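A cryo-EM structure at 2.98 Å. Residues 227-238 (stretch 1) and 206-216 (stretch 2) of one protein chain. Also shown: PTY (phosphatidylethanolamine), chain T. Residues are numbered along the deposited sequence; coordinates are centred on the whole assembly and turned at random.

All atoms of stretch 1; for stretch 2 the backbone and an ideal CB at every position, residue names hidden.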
# COMPACT_ATOMS: atom_id res chain seq x y z
N PRO A 227 76.81 62.38 29.63
CA PRO A 227 78.00 61.76 29.04
C PRO A 227 77.66 60.74 27.97
O PRO A 227 76.74 59.93 28.13
CB PRO A 227 78.69 61.10 30.24
CG PRO A 227 77.59 60.85 31.20
CD PRO A 227 76.63 61.98 31.04
N LEU A 228 78.42 60.77 26.87
CA LEU A 228 78.13 59.93 25.72
C LEU A 228 79.31 59.12 25.21
O LEU A 228 79.13 58.31 24.30
CB LEU A 228 77.58 60.77 24.56
CG LEU A 228 76.24 61.45 24.83
CD1 LEU A 228 75.81 62.26 23.64
CD2 LEU A 228 75.21 60.42 25.19
N THR A 229 80.51 59.31 25.76
CA THR A 229 81.66 58.55 25.28
C THR A 229 81.72 57.14 25.86
O THR A 229 82.41 56.29 25.30
CB THR A 229 82.96 59.29 25.60
OG1 THR A 229 83.06 59.50 27.01
CG2 THR A 229 83.00 60.62 24.89
N GLU A 230 81.01 56.88 26.95
CA GLU A 230 80.97 55.54 27.53
C GLU A 230 79.82 54.72 26.96
O GLU A 230 79.01 54.15 27.69
CB GLU A 230 80.86 55.65 29.05
CG GLU A 230 82.03 56.35 29.71
CD GLU A 230 83.31 55.54 29.63
OE1 GLU A 230 83.23 54.29 29.66
OE2 GLU A 230 84.39 56.16 29.55
N HIS A 231 79.74 54.65 25.63
CA HIS A 231 78.60 54.01 25.01
C HIS A 231 79.04 53.48 23.65
O HIS A 231 79.81 54.16 22.95
CB HIS A 231 77.43 54.99 24.84
CG HIS A 231 76.13 54.32 24.54
ND1 HIS A 231 75.74 54.00 23.25
CD2 HIS A 231 75.13 53.92 25.35
CE1 HIS A 231 74.55 53.42 23.29
NE2 HIS A 231 74.16 53.36 24.55
N PRO A 232 78.60 52.29 23.26
CA PRO A 232 79.09 51.70 22.00
C PRO A 232 78.58 52.40 20.75
O PRO A 232 79.22 52.28 19.70
CB PRO A 232 78.57 50.26 22.06
CG PRO A 232 78.36 50.00 23.51
CD PRO A 232 77.90 51.29 24.09
N LEU A 233 77.47 53.12 20.82
CA LEU A 233 76.89 53.76 19.64
C LEU A 233 77.40 55.17 19.42
O LEU A 233 76.78 55.93 18.66
CB LEU A 233 75.37 53.77 19.75
CG LEU A 233 74.67 52.42 19.57
CD1 LEU A 233 73.21 52.58 19.89
CD2 LEU A 233 74.85 51.94 18.15
N PHE A 234 78.52 55.55 20.04
CA PHE A 234 79.00 56.92 19.97
C PHE A 234 79.80 57.16 18.69
O PHE A 234 79.57 58.13 17.97
CB PHE A 234 79.81 57.23 21.22
CG PHE A 234 80.31 58.64 21.30
CD1 PHE A 234 79.43 59.69 21.46
CD2 PHE A 234 81.67 58.90 21.26
CE1 PHE A 234 79.89 60.98 21.53
CE2 PHE A 234 82.13 60.20 21.34
CZ PHE A 234 81.24 61.24 21.48
N ILE A 235 80.74 56.26 18.39
CA ILE A 235 81.53 56.33 17.16
C ILE A 235 80.72 56.08 15.89
O ILE A 235 80.97 56.79 14.90
CB ILE A 235 82.74 55.37 17.26
CG1 ILE A 235 83.52 55.66 18.54
CG2 ILE A 235 83.67 55.52 16.07
CD1 ILE A 235 84.11 57.04 18.60
N PRO A 236 79.76 55.13 15.80
CA PRO A 236 78.94 55.08 14.57
C PRO A 236 78.07 56.30 14.36
O PRO A 236 77.91 56.74 13.21
CB PRO A 236 78.10 53.81 14.76
CG PRO A 236 78.85 53.00 15.68
CD PRO A 236 79.48 53.93 16.63
N ALA A 237 77.51 56.87 15.44
CA ALA A 237 76.77 58.12 15.34
C ALA A 237 77.66 59.25 14.84
O ALA A 237 77.26 60.04 13.99
CB ALA A 237 76.17 58.49 16.69
N LEU A 238 78.89 59.30 15.36
CA LEU A 238 79.88 60.30 14.94
C LEU A 238 80.16 60.19 13.45
O LEU A 238 80.07 61.18 12.72
CB LEU A 238 81.15 60.11 15.76
CG LEU A 238 82.29 61.12 15.84
CD1 LEU A 238 82.95 60.95 17.18
CD2 LEU A 238 83.31 60.95 14.73
N UNK A 206 70.51 57.97 10.12
CA UNK A 206 71.04 56.86 10.90
C UNK A 206 71.92 57.31 12.06
O UNK A 206 71.82 56.78 13.17
CB UNK A 206 71.84 55.92 9.99
N UNK A 207 72.74 58.34 11.82
CA UNK A 207 73.55 58.89 12.90
C UNK A 207 72.72 59.57 13.97
O UNK A 207 73.04 59.47 15.16
CB UNK A 207 74.57 59.88 12.34
N UNK A 208 71.66 60.28 13.57
CA UNK A 208 70.74 60.90 14.53
C UNK A 208 70.07 59.86 15.41
O UNK A 208 69.94 60.07 16.63
CB UNK A 208 69.68 61.72 13.80
N UNK A 209 69.64 58.74 14.82
CA UNK A 209 68.98 57.69 15.59
C UNK A 209 69.96 57.03 16.56
O UNK A 209 69.62 56.78 17.73
CB UNK A 209 68.38 56.64 14.65
N UNK A 210 71.20 56.79 16.11
CA UNK A 210 72.21 56.22 16.99
C UNK A 210 72.55 57.15 18.14
O UNK A 210 72.73 56.70 19.28
CB UNK A 210 73.48 55.89 16.20
N UNK A 211 72.60 58.46 17.88
CA UNK A 211 72.85 59.44 18.94
C UNK A 211 71.68 59.51 19.91
O UNK A 211 71.88 59.65 21.12
CB UNK A 211 73.11 60.82 18.34
N UNK A 212 70.45 59.40 19.40
CA UNK A 212 69.28 59.44 20.27
C UNK A 212 69.13 58.18 21.10
O UNK A 212 68.40 58.19 22.09
CB UNK A 212 68.02 59.66 19.44
N UNK A 213 69.75 57.07 20.69
CA UNK A 213 69.81 55.91 21.57
C UNK A 213 70.96 56.05 22.56
O UNK A 213 70.83 55.63 23.72
CB UNK A 213 69.96 54.62 20.75
N UNK A 214 72.07 56.66 22.14
CA UNK A 214 73.21 56.87 23.03
C UNK A 214 72.85 57.79 24.19
O UNK A 214 73.14 57.48 25.36
CB UNK A 214 74.39 57.45 22.25
N UNK A 215 72.19 58.90 23.90
CA UNK A 215 71.57 59.68 24.95
C UNK A 215 70.21 59.13 25.30
O UNK A 215 69.67 58.27 24.62
CB UNK A 215 71.46 61.15 24.53
N UNK A 216 69.65 59.64 26.39
CA UNK A 216 68.31 59.21 26.74
C UNK A 216 67.21 59.85 25.91
O UNK A 216 66.13 59.28 25.80
CB UNK A 216 68.06 59.50 28.22
C1 PTY T . 81.16 48.04 13.80
C2 PTY T . 85.98 51.37 16.01
C3 PTY T . 85.39 51.53 17.43
O4 PTY T . 81.44 48.13 12.39
C5 PTY T . 81.23 49.54 15.84
C6 PTY T . 81.88 49.14 14.54
O7 PTY T . 82.22 50.30 13.69
C8 PTY T . 81.29 51.14 13.17
O10 PTY T . 80.10 50.95 13.22
C11 PTY T . 81.93 52.32 12.53
C12 PTY T . 80.96 53.19 11.74
C13 PTY T . 80.61 52.62 10.37
C14 PTY T . 79.86 53.61 9.51
C15 PTY T . 79.80 53.26 8.03
C16 PTY T . 79.55 54.48 7.16
C17 PTY T . 79.46 54.20 5.67
C18 PTY T . 78.19 53.46 5.25
C19 PTY T . 77.90 53.54 3.76
C20 PTY T . 79.01 52.99 2.88
C30 PTY T . 80.38 48.24 11.60
C31 PTY T . 80.76 48.32 10.15
O30 PTY T . 79.25 48.26 12.00
C32 PTY T . 79.55 48.60 9.27
C33 PTY T . 79.89 48.75 7.80
C34 PTY T . 78.68 49.06 6.94
C35 PTY T . 78.97 49.15 5.45
C36 PTY T . 77.72 49.35 4.61
C37 PTY T . 77.97 49.34 3.11
P1 PTY T . 82.79 50.86 17.40
O11 PTY T . 84.35 50.54 17.59
O12 PTY T . 82.71 51.78 16.40
O13 PTY T . 82.21 51.23 18.61
O14 PTY T . 82.23 49.60 16.87
N1 PTY T . 86.91 52.47 15.74

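Stretch 2 runs as a helix through position 214, and its axis passes 8.0 Å from that of helix 234-238 at 151°, so the two run nearly antiparallel. No hydrogen bond joins the stretches; fit therefore rests mainly on shape.

Position 206 points sideways, with nothing of stretch 1 within 5.5 Å of its ideal CB, so this neighbour sets no preference. The residue is Gly206.

Position 207 is the tight point. Its CA lies 4.1 Å from the CA of Ala237, and an ideal CB at 207 would stand 3.2 Å from Ala237 O. With this backbone a side chain would begin tight against that carbonyl, which favours glycine, with alanine the next least crowded choice, despite ordinary helical angles (-67/-38). It is Gly207, and Ala237 CB packs 3.6 Å from Gly207 O.

Positions 208 and 209 point away and sideways respectively, and stretch 1 leaves both unconstrained. They are Phe208 and Val209.

Position 210 points toward stretch 1. Its ideal CB is 3.8 Å from Ala237 CB and 4.1 Å from Leu233 O, which suits a small residue such as alanine, perhaps serine. Ala210 places its CB 3.8 Å from Ala237 CB, an apolar contact between two methyls.

At 211 the CA-to-CB bond points sideways, 4.2 Å from Ala237 CB at the ideal CB. Leu228 offers an apolar tip farther along, so a leucine, isoleucine or methionine could reach it. Leu211 (chi1 t, chi2 p) does: its CD1 meets Leu228 CD1 at 3.7 Å.

Position 212 is out of reach of stretch 1, which leaves the choice open; it is Ala212.

Position 213 points sideways, with its ideal CB 3.9 Å from Leu233 CD1. An aliphatic side chain, valine, isoleucine or leucine, would extend that contact. Ile213 has chi1 m and sets CG2 3.7 Å from Leu233 CD1.

Position 214 points sideways, yet its ideal CB is 3.8 Å from His231 ND1 and 4.3 Å from Leu228 CD2. Small residues suit this crowding. Ala214 lays its CA over one face of the His231 ring, 3.8 Å from CA to the ring centroid and 14° off the normal, a CH-pi contact.

Position 215 leaves helical geometry (-84/169). An ideal CB would lie 3.9 Å from Leu228 CD2, so a small residue could fit as well as glycine. Gly215 brings its N within 3.6 Å of Leu228 CD2.

Position 216 has room for a side chain; the residue is Gly216.

Stretch 2 (206-216) GGFVALAIAGG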
# COMPACT_ATOMS: atom_id res chain seq x y z
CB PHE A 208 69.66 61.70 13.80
CG PHE A 208 70.13 63.02 13.27
CD1 PHE A 208 71.27 63.62 13.77
CD2 PHE A 208 69.42 63.65 12.27
CE1 PHE A 208 71.69 64.83 13.28
CE2 PHE A 208 69.83 64.86 11.78
CZ PHE A 208 70.96 65.46 12.28
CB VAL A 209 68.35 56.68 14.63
CG1 VAL A 209 67.83 55.50 15.37
CG2 VAL A 209 67.21 57.33 13.88
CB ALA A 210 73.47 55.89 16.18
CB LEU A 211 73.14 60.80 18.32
CG LEU A 211 73.39 61.97 19.28
CD1 LEU A 211 74.60 61.71 20.14
CD2 LEU A 211 73.56 63.25 18.49
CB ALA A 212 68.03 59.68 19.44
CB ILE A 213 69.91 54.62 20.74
CG1 ILE A 213 68.68 54.47 19.86
CG2 ILE A 213 69.98 53.39 21.61
CD1 ILE A 213 68.82 53.41 18.84
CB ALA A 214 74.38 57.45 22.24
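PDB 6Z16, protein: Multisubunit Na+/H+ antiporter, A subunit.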